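Local coordinates for peroxiredoxin (Clostridioides difficile, PDB 6TSB), which joins a probable thiol peroxidase to a chitin-hydrolysing enzyme in one spore coat protein, of which this chain is the C-terminal family 18 chitinase domain, at residues G68-P73 with N123-E128; D132-D137 with T163-V168; R76-L81 with V93-G98. All coordinates share one frame; numbering follows the deposited sequence.

Interaction 1 (G68-P73 with N123-E128); sequences GNLFIP and NQMINE
In this TIM-barrel chitinase domain a short hairpin strand, Leu70-Phe71, runs antiparallel to strand 56-64, and the last turn of helix 112-128 packs against it through the side chain of Met125. That methionine makes every contact of the helix segment with 68-73. Its chain leaves the helix fully extended, with CG anti to the backbone N (chi1 176°), and then bends at the sulfur (chi3 -70°), which carries the terminal methyl in between two side chains of the hairpin. Met125 CE lies 3.6 Å from Ile72 CD1. The same CE atom sits 3.8 Å from Leu70 CB, and Leu70 CD1 is nearly as near to Met125 CE, at 4.0 Å. The thioether sulfur also takes part, since Met125 SD is 3.9 Å from Ile72 CD1. Leu70 meets the methionine chain at about a right angle, whereas Ile72 comes in at a slant. Between them Phe71 turns away from the helix, and its side chain packs on Glu63 and Asp65.

No hydrogen bond crosses between the segments themselves, and the buried area is a modest 156 Å². One turn earlier on the same helix, Gln121 supplies a polar tie: its NE2 bonds to Asn69 OD1 and its OE1 to Leu70 N, so that both ends of one amide hold the start of the hairpin strand. On the exposed side of the helix, Gln124 NE2 reaches Glu128 OE1 at 3.0 Å, a weak bond because the angle at the hydrogen is only 124°. Met125 also touches Ala62 and Val95, which places its sulfur end in the apolar layer between outer helices and central strands that is typical of a (beta/alpha)8 barrel, here with a short hairpin strand added along strand 56-64.

Interaction 2 (D132-D137 with T163-V168); sequences DGIDID and TAIRDV
Arg166 NH1 is gripped by two carbonyl oxygens, Gly170 O and Lys173 O, while NH2 of the same guanidinium forms a salt bridge with Asp200 OD2 and a hydrogen bond with Ile198 O. This network ties the end of helix 154-169 to the turn directly after it and to the loop that precedes strand 201-204. The residue just before, Ile165, faces strand 133-137 and makes the contact with it by apolar packing alone. Ile165 CD1 and Ile136 CD1 reach toward each other, tip to tip, at 4.1 Å. The second branch approaches the strand two residues earlier, where Ile165 CG2 stands 4.4 Å from Ile134 CG2. The first torsion of Ile165 (chi1 -56°) explains this division: CG1 lies beside the backbone N and CG2 anti to it, so the two branches diverge over the strand.

Strand 133-137, helix 154-169 and strand 174-179 form one beta-alpha-beta unit of the barrel, and Ile134 and Ile136 belong to its helix-facing side. The nearest CA atoms, those of Ile134 and Ile165, are 9.4 Å apart, a usual helix-on-sheet spacing, and the small buried area of 91 Å² reflects just two side-chain pairs. Phe118 and Val122 of helix 112-128 also touch Ile165, so the isoleucine meets both the strand and the neighbouring helix.

Asp132, Asp135 and Asp137 fit the first three acidic positions of the DGxDxDxE signature of family 18 chitinases. Asp135, between the two isoleucines, makes no contact with the helix; its OD1 bonds to Ser176 OG and its OD2 to Tyr41 OH, consistent with the barrel interior.

Interaction 3 (R76-L81 with V93-G98); sequences RFLNQL and VIVAIG
Leu78 and Val95 form the tighter half of this contact, whereas Leu81 and Val93 pack more loosely and the far side of the helix is turned to solvent. Val95 CG2 fits into the fork of the leucine, 3.9 Å from Leu78 CD1, with Leu78 CD2 almost equally near to that Val95 methyl at 4.0 Å. The two side chains cross at about a right angle. The first bond of the Leu78 side chain points neither at the strand nor away from it; it is the torsion that brings the fork across, with CG anti to the backbone N (chi1 170°).

Around Val93 the gaps widen: Leu81 CD2 is 4.3 Å from Val93 CG1, and Leu78 CD1 is 4.4 Å from that same Val93 CG1. Backbone spacing does not account for the difference, because the CA atoms of Leu81 and Val93 are 7.7 Å apart and those of Leu78 and Val95 are 8.4 Å apart. Helix 75-83 lies in the crossover, which also holds the short strand 70-71, between the parallel neighbours 56-64 and 92-98, and packs on the second of these as the outer helices of a TIM barrel do. The short segments are close to antiparallel (159°), with axes 10.1 Å apart at closest approach.

All four contacting side chains are buried, and Leu78 also touches Phe59 of strand 56-64. Arg76 and Asn79, by contrast, are exposed, while Gln80 uses its NE2 to bond Thr47 OG1. On the strand, Ile94 turns away from the helix and its side chain touches Asp135.

In the fold
All three contacts lie on the outer, helix-facing layer of one barrel sheet, their centres 11 Å (interactions 1 and 3), 12 Å (1 and 2) and 15 Å (2 and 3) apart. Interactions 1 and 3 share an apolar layer, with Ile72 CD1 4.0 Å from Leu78 CD2 and Met125 SD 4.1 Å from Val95 CG1. Strands 92-98 and 133-137 are parallel neighbours, which joins interactions 2 and 3 through a probable hydrogen bond of 2.7 Å from Asp135 N to Val95 O. The same strand 133-137 that carries interaction 2 also bears aspartates matching the family 18 signature, so this contact lies beside the probable chitinase active site.

Interaction 1 (G68-P73 with N123-E128)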
loop_
_atom_site.group_PDB
_atom_site.type_symbol
_atom_site.label_atom_id
_atom_site.label_comp_id
_atom_site.label_asym_id
_atom_site.label_seq_id
_atom_site.Cartn_x
_atom_site.Cartn_y
_atom_site.Cartn_z
ATOM N N GLY A 68 42.719 -22.452 16.747
ATOM C CA GLY A 68 41.478 -22.795 17.458
ATOM C C GLY A 68 41.225 -21.791 18.561
ATOM O O GLY A 68 40.385 -22.108 19.433
ATOM N N ASN A 69 41.934 -20.649 18.530
ATOM C CA ASN A 69 41.823 -19.569 19.547
ATOM C C ASN A 69 40.768 -18.542 19.095
ATOM O O ASN A 69 40.816 -18.088 17.932
ATOM C CB ASN A 69 43.195 -18.953 19.819
ATOM C CG ASN A 69 44.135 -19.930 20.495
ATOM O OD1 ASN A 69 43.737 -20.679 21.388
ATOM N ND2 ASN A 69 45.388 -19.918 20.092
ATOM N N LEU A 70 39.838 -18.217 19.991
ATOM C CA LEU A 70 38.821 -17.136 19.832
ATOM C C LEU A 70 39.501 -15.764 19.776
ATOM O O LEU A 70 40.326 -15.483 20.659
ATOM C CB LEU A 70 37.878 -17.134 21.039
ATOM C CG LEU A 70 36.865 -18.271 21.155
ATOM C CD1 LEU A 70 35.968 -18.030 22.348
ATOM C CD2 LEU A 70 36.027 -18.422 19.895
ATOM N N PHE A 71 39.107 -14.918 18.831
ATOM C CA PHE A 71 39.453 -13.475 18.831
ATOM C C PHE A 71 38.265 -12.642 18.321
ATOM O O PHE A 71 37.441 -13.163 17.576
ATOM C CB PHE A 71 40.712 -13.259 17.989
ATOM C CG PHE A 71 40.516 -13.439 16.507
ATOM C CD1 PHE A 71 40.383 -14.703 15.955
ATOM C CD2 PHE A 71 40.465 -12.339 15.664
ATOM C CE1 PHE A 71 40.198 -14.858 14.589
ATOM C CE2 PHE A 71 40.284 -12.492 14.297
ATOM C CZ PHE A 71 40.151 -13.754 13.759
ATOM N N ILE A 72 38.253 -11.355 18.672
ATOM C CA ILE A 72 37.317 -10.298 18.195
ATOM C C ILE A 72 38.042 -9.467 17.136
ATOM O O ILE A 72 38.933 -8.707 17.462
ATOM C CB ILE A 72 36.905 -9.358 19.349
ATOM C CG1 ILE A 72 36.791 -10.028 20.727
ATOM C CG2 ILE A 72 35.653 -8.593 18.964
ATOM C CD1 ILE A 72 35.465 -10.683 21.052
ATOM N N PRO A 73 37.704 -9.522 15.837
ATOM C CA PRO A 73 38.318 -8.615 14.870
ATOM C C PRO A 73 38.228 -7.107 15.201
ATOM O O PRO A 73 39.147 -6.406 14.849
ATOM C CB PRO A 73 37.574 -8.891 13.551
ATOM C CG PRO A 73 36.866 -10.223 13.735
ATOM C CD PRO A 73 36.783 -10.488 15.220
ATOM N N ASN A 123 34.251 -19.182 28.011
ATOM C CA ASN A 123 34.019 -18.737 29.403
ATOM C C ASN A 123 35.002 -17.606 29.702
ATOM O O ASN A 123 34.654 -16.702 30.470
ATOM C CB ASN A 123 34.160 -19.891 30.379
ATOM C CG ASN A 123 33.798 -19.495 31.790
ATOM O OD1 ASN A 123 34.628 -19.578 32.689
ATOM N ND2 ASN A 123 32.584 -19.020 31.979
ATOM N N GLN A 124 36.183 -17.663 29.091
ATOM C CA GLN A 124 37.215 -16.627 29.264
ATOM C C GLN A 124 36.724 -15.330 28.626
ATOM O O GLN A 124 36.825 -14.296 29.258
ATOM C CB GLN A 124 38.543 -17.047 28.655
ATOM C CG GLN A 124 39.696 -16.266 29.255
ATOM C CD GLN A 124 40.766 -15.985 28.231
ATOM O OE1 GLN A 124 41.614 -16.834 27.951
ATOM N NE2 GLN A 124 40.726 -14.779 27.675
ATOM N N MET A 125 36.225 -15.380 27.406
ATOM C CA MET A 125 35.708 -14.170 26.728
ATOM C C MET A 125 34.500 -13.609 27.496
ATOM O O MET A 125 34.377 -12.368 27.577
ATOM C CB MET A 125 35.335 -14.498 25.290
ATOM C CG MET A 125 34.702 -13.352 24.564
ATOM S SD MET A 125 34.266 -13.887 22.923
ATOM C CE MET A 125 35.912 -14.057 22.241
ATOM N N ILE A 126 33.653 -14.463 28.080
ATOM C CA ILE A 126 32.472 -14.016 28.874
ATOM C C ILE A 126 32.963 -13.289 30.129
ATOM O O ILE A 126 32.402 -12.227 30.428
ATOM C CB ILE A 126 31.503 -15.167 29.221
ATOM C CG1 ILE A 126 30.738 -15.645 27.981
ATOM C CG2 ILE A 126 30.546 -14.763 30.336
ATOM C CD1 ILE A 126 29.993 -16.957 28.181
ATOM N N ASN A 127 33.942 -13.830 30.854
ATOM C CA ASN A 127 34.446 -13.194 32.105
ATOM C C ASN A 127 35.190 -11.898 31.762
ATOM O O ASN A 127 34.979 -10.886 32.466
ATOM C CB ASN A 127 35.289 -14.172 32.926
ATOM C CG ASN A 127 34.431 -15.262 33.538
ATOM O OD1 ASN A 127 33.238 -15.073 33.766
ATOM N ND2 ASN A 127 35.024 -16.411 33.809
ATOM N N GLU A 128 35.973 -11.918 30.680
ATOM C CA GLU A 128 36.885 -10.819 30.269
ATOM C C GLU A 128 36.074 -9.563 29.920
ATOM O O GLU A 128 36.504 -8.475 30.324
ATOM C CB GLU A 128 37.746 -11.282 29.090
ATOM C CG GLU A 128 38.588 -10.189 28.455
ATOM C CD GLU A 128 39.612 -10.691 27.442
ATOM O OE1 GLU A 128 40.146 -11.827 27.631
ATOM O OE2 GLU A 128 39.892 -9.941 26.466
#

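Interaction 2 (D132-D137 with T163-V168)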
loop_
_atom_site.group_PDB
_atom_site.type_symbol
_atom_site.label_atom_id
_atom_site.label_comp_id
_atom_site.label_asym_id
_atom_site.label_seq_id
_atom_site.Cartn_x
_atom_site.Cartn_y
_atom_site.Cartn_z
ATOM N N ASP A 132 26.848 -11.251 28.992
ATOM C CA ASP A 132 25.655 -11.945 29.543
ATOM C C ASP A 132 25.573 -13.361 28.938
ATOM O O ASP A 132 24.908 -14.239 29.521
ATOM C CB ASP A 132 24.434 -11.080 29.266
ATOM C CG ASP A 132 24.474 -9.755 30.008
ATOM O OD1 ASP A 132 24.372 -9.796 31.260
ATOM O OD2 ASP A 132 24.597 -8.697 29.327
ATOM N N GLY A 133 26.230 -13.566 27.796
ATOM C CA GLY A 133 26.544 -14.914 27.317
ATOM C C GLY A 133 26.933 -14.921 25.862
ATOM O O GLY A 133 27.498 -13.940 25.389
ATOM N N ILE A 134 26.604 -16.003 25.171
ATOM C CA ILE A 134 27.241 -16.329 23.869
ATOM C C ILE A 134 26.192 -16.912 22.925
ATOM O O ILE A 134 25.211 -17.547 23.395
ATOM C CB ILE A 134 28.471 -17.254 24.103
ATOM C CG1 ILE A 134 29.500 -17.091 22.986
ATOM C CG2 ILE A 134 28.107 -18.721 24.325
ATOM C CD1 ILE A 134 30.454 -15.945 23.236
ATOM N N ASP A 135 26.412 -16.700 21.636
ATOM C CA ASP A 135 25.561 -17.223 20.554
ATOM C C ASP A 135 26.486 -18.001 19.633
ATOM O O ASP A 135 27.571 -17.459 19.339
ATOM C CB ASP A 135 24.845 -16.072 19.845
ATOM C CG ASP A 135 23.902 -16.549 18.748
ATOM O OD1 ASP A 135 23.088 -17.428 19.044
ATOM O OD2 ASP A 135 23.984 -16.031 17.615
ATOM N N ILE A 136 26.099 -19.195 19.180
ATOM C CA ILE A 136 26.992 -20.007 18.301
ATOM C C ILE A 136 26.439 -20.009 16.895
ATOM O O ILE A 136 25.288 -20.372 16.741
ATOM C CB ILE A 136 27.157 -21.411 18.881
ATOM C CG1 ILE A 136 27.667 -21.335 20.323
ATOM C CG2 ILE A 136 28.053 -22.251 17.985
ATOM C CD1 ILE A 136 29.051 -20.763 20.447
ATOM N N ASP A 137 27.203 -19.536 15.912
ATOM C CA ASP A 137 26.735 -19.390 14.511
ATOM C C ASP A 137 27.574 -20.280 13.604
ATOM O O ASP A 137 28.212 -19.777 12.682
ATOM C CB ASP A 137 26.748 -17.963 13.973
ATOM C CG ASP A 137 25.770 -17.027 14.659
ATOM O OD1 ASP A 137 25.555 -17.214 15.870
ATOM O OD2 ASP A 137 25.250 -16.096 13.967
ATOM N N THR A 163 27.227 -28.908 25.130
ATOM C CA THR A 163 27.278 -29.499 26.490
ATOM C C THR A 163 28.531 -28.975 27.196
ATOM O O THR A 163 28.427 -28.577 28.364
ATOM C CB THR A 163 27.271 -31.038 26.462
ATOM O OG1 THR A 163 25.977 -31.444 26.030
ATOM C CG2 THR A 163 27.549 -31.696 27.803
ATOM N N ALA A 164 29.675 -29.012 26.515
ATOM C CA ALA A 164 30.975 -28.548 27.058
ATOM C C ALA A 164 30.906 -27.049 27.379
ATOM O O ALA A 164 31.334 -26.684 28.479
ATOM C CB ALA A 164 32.094 -28.883 26.106
ATOM N N ILE A 165 30.306 -26.229 26.510
ATOM C CA ILE A 165 30.115 -24.770 26.782
ATOM C C ILE A 165 29.208 -24.583 28.007
ATOM O O ILE A 165 29.592 -23.880 28.975
ATOM C CB ILE A 165 29.592 -24.067 25.526
ATOM C CG1 ILE A 165 30.528 -24.307 24.337
ATOM C CG2 ILE A 165 29.391 -22.599 25.834
ATOM C CD1 ILE A 165 30.068 -23.740 23.018
ATOM N N ARG A 166 28.054 -25.229 28.023
ATOM C CA ARG A 166 27.104 -25.059 29.158
ATOM C C ARG A 166 27.739 -25.498 30.487
ATOM O O ARG A 166 27.424 -24.861 31.555
ATOM C CB ARG A 166 25.801 -25.822 28.899
ATOM C CG ARG A 166 24.817 -25.781 30.067
ATOM C CD ARG A 166 24.379 -24.373 30.424
ATOM N NE ARG A 166 23.428 -23.856 29.437
ATOM C CZ ARG A 166 22.986 -22.599 29.369
ATOM N NH1 ARG A 166 23.422 -21.677 30.217
ATOM N NH2 ARG A 166 22.117 -22.268 28.433
ATOM N N ASP A 167 28.524 -26.584 30.468
ATOM C CA ASP A 167 29.179 -27.144 31.688
ATOM C C ASP A 167 30.073 -26.049 32.310
ATOM O O ASP A 167 30.040 -25.884 33.532
ATOM C CB ASP A 167 29.925 -28.461 31.399
ATOM C CG ASP A 167 29.057 -29.713 31.188
ATOM O OD1 ASP A 167 27.801 -29.617 31.349
ATOM O OD2 ASP A 167 29.638 -30.796 30.852
ATOM N N VAL A 168 30.789 -25.271 31.494
ATOM C CA VAL A 168 31.764 -24.237 31.973
ATOM C C VAL A 168 31.038 -22.920 32.314
ATOM O O VAL A 168 31.267 -22.430 33.410
ATOM C CB VAL A 168 32.918 -24.062 30.959
ATOM C CG1 VAL A 168 33.845 -22.913 31.284
ATOM C CG2 VAL A 168 33.740 -25.339 30.871
#

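Interaction 3 (R76-L81 with V93-G98)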
loop_
_atom_site.group_PDB
_atom_site.type_symbol
_atom_site.label_atom_id
_atom_site.label_comp_id
_atom_site.label_asym_id
_atom_site.label_seq_id
_atom_site.Cartn_x
_atom_site.Cartn_y
_atom_site.Cartn_z
ATOM N N ARG A 76 36.534 -2.594 19.657
ATOM C CA ARG A 76 36.082 -1.254 20.106
ATOM C C ARG A 76 34.555 -1.168 20.001
ATOM O O ARG A 76 33.943 -0.525 20.864
ATOM C CB ARG A 76 36.794 -0.166 19.299
ATOM C CG ARG A 76 36.374 -0.065 17.842
ATOM C CD ARG A 76 37.161 1.057 17.196
ATOM N NE ARG A 76 36.730 1.399 15.847
ATOM C CZ ARG A 76 37.093 0.736 14.753
ATOM N NH1 ARG A 76 37.886 -0.317 14.848
ATOM N NH2 ARG A 76 36.647 1.121 13.569
ATOM N N PHE A 77 33.977 -1.792 18.971
ATOM C CA PHE A 77 32.511 -1.897 18.734
ATOM C C PHE A 77 31.833 -2.654 19.879
ATOM O O PHE A 77 30.732 -2.262 20.309
ATOM C CB PHE A 77 32.236 -2.576 17.394
ATOM C CG PHE A 77 32.628 -1.752 16.194
ATOM C CD1 PHE A 77 32.776 -0.372 16.279
ATOM C CD2 PHE A 77 32.828 -2.361 14.960
ATOM C CE1 PHE A 77 33.130 0.372 15.162
ATOM C CE2 PHE A 77 33.211 -1.618 13.854
ATOM C CZ PHE A 77 33.361 -0.256 13.958
ATOM N N LEU A 78 32.490 -3.681 20.391
ATOM C CA LEU A 78 31.907 -4.531 21.446
ATOM C C LEU A 78 31.959 -3.735 22.756
ATOM O O LEU A 78 30.988 -3.797 23.530
ATOM C CB LEU A 78 32.683 -5.850 21.547
ATOM C CG LEU A 78 32.314 -6.714 22.759
ATOM C CD1 LEU A 78 30.835 -7.070 22.748
ATOM C CD2 LEU A 78 33.141 -7.989 22.815
ATOM N N ASN A 79 33.069 -3.051 23.026
ATOM C CA ASN A 79 33.182 -2.221 24.251
ATOM C C ASN A 79 32.141 -1.106 24.167
ATOM O O ASN A 79 31.475 -0.851 25.188
ATOM C CB ASN A 79 34.594 -1.676 24.446
ATOM C CG ASN A 79 35.580 -2.766 24.800
ATOM O OD1 ASN A 79 36.687 -2.789 24.266
ATOM N ND2 ASN A 79 35.179 -3.667 25.683
ATOM N N GLN A 80 31.995 -0.477 23.000
ATOM C CA GLN A 80 30.999 0.606 22.798
ATOM C C GLN A 80 29.614 0.051 23.132
ATOM O O GLN A 80 28.912 0.634 23.965
ATOM C CB GLN A 80 31.050 1.135 21.367
ATOM C CG GLN A 80 30.225 2.398 21.173
ATOM C CD GLN A 80 30.309 2.923 19.767
ATOM O OE1 GLN A 80 31.285 2.673 19.069
ATOM N NE2 GLN A 80 29.289 3.651 19.344
ATOM N N LEU A 81 29.298 -1.111 22.580
ATOM C CA LEU A 81 27.976 -1.772 22.742
ATOM C C LEU A 81 27.765 -2.158 24.211
ATOM O O LEU A 81 26.634 -1.998 24.695
ATOM C CB LEU A 81 27.926 -2.957 21.775
ATOM C CG LEU A 81 26.644 -3.777 21.788
ATOM C CD1 LEU A 81 25.472 -2.975 21.229
ATOM C CD2 LEU A 81 26.861 -5.047 20.982
ATOM N N VAL A 93 23.962 -8.391 26.737
ATOM C CA VAL A 93 24.969 -8.269 25.662
ATOM C C VAL A 93 25.578 -9.652 25.413
ATOM O O VAL A 93 26.223 -10.234 26.308
ATOM C CB VAL A 93 26.012 -7.184 25.984
ATOM C CG1 VAL A 93 26.918 -6.971 24.782
ATOM C CG2 VAL A 93 25.351 -5.871 26.410
ATOM N N ILE A 94 25.411 -10.114 24.189
ATOM C CA ILE A 94 25.773 -11.475 23.746
ATOM C C ILE A 94 26.808 -11.286 22.658
ATOM O O ILE A 94 26.648 -10.322 21.888
ATOM C CB ILE A 94 24.529 -12.213 23.211
ATOM C CG1 ILE A 94 23.347 -12.135 24.177
ATOM C CG2 ILE A 94 24.853 -13.660 22.837
ATOM C CD1 ILE A 94 23.660 -12.632 25.549
ATOM N N VAL A 95 27.767 -12.210 22.569
ATOM C CA VAL A 95 28.681 -12.325 21.406
ATOM C C VAL A 95 28.318 -13.587 20.628
ATOM O O VAL A 95 28.222 -14.701 21.199
ATOM C CB VAL A 95 30.165 -12.308 21.817
ATOM C CG1 VAL A 95 31.076 -12.633 20.644
ATOM C CG2 VAL A 95 30.556 -10.964 22.421
ATOM N N ALA A 96 28.171 -13.382 19.338
ATOM C CA ALA A 96 28.006 -14.428 18.331
ATOM C C ALA A 96 29.390 -14.792 17.804
ATOM O O ALA A 96 30.167 -13.872 17.437
ATOM C CB ALA A 96 27.099 -13.951 17.233
ATOM N N ILE A 97 29.667 -16.092 17.791
ATOM C CA ILE A 97 30.910 -16.673 17.237
ATOM C C ILE A 97 30.513 -17.304 15.920
ATOM O O ILE A 97 29.628 -18.171 15.946
ATOM C CB ILE A 97 31.484 -17.696 18.215
ATOM C CG1 ILE A 97 31.789 -17.096 19.589
ATOM C CG2 ILE A 97 32.707 -18.372 17.620
ATOM C CD1 ILE A 97 32.115 -18.142 20.649
ATOM N N GLY A 98 31.083 -16.855 14.813
ATOM C CA GLY A 98 30.980 -17.584 13.542
ATOM C C GLY A 98 30.362 -16.731 12.461
ATOM O O GLY A 98 30.886 -15.626 12.222
#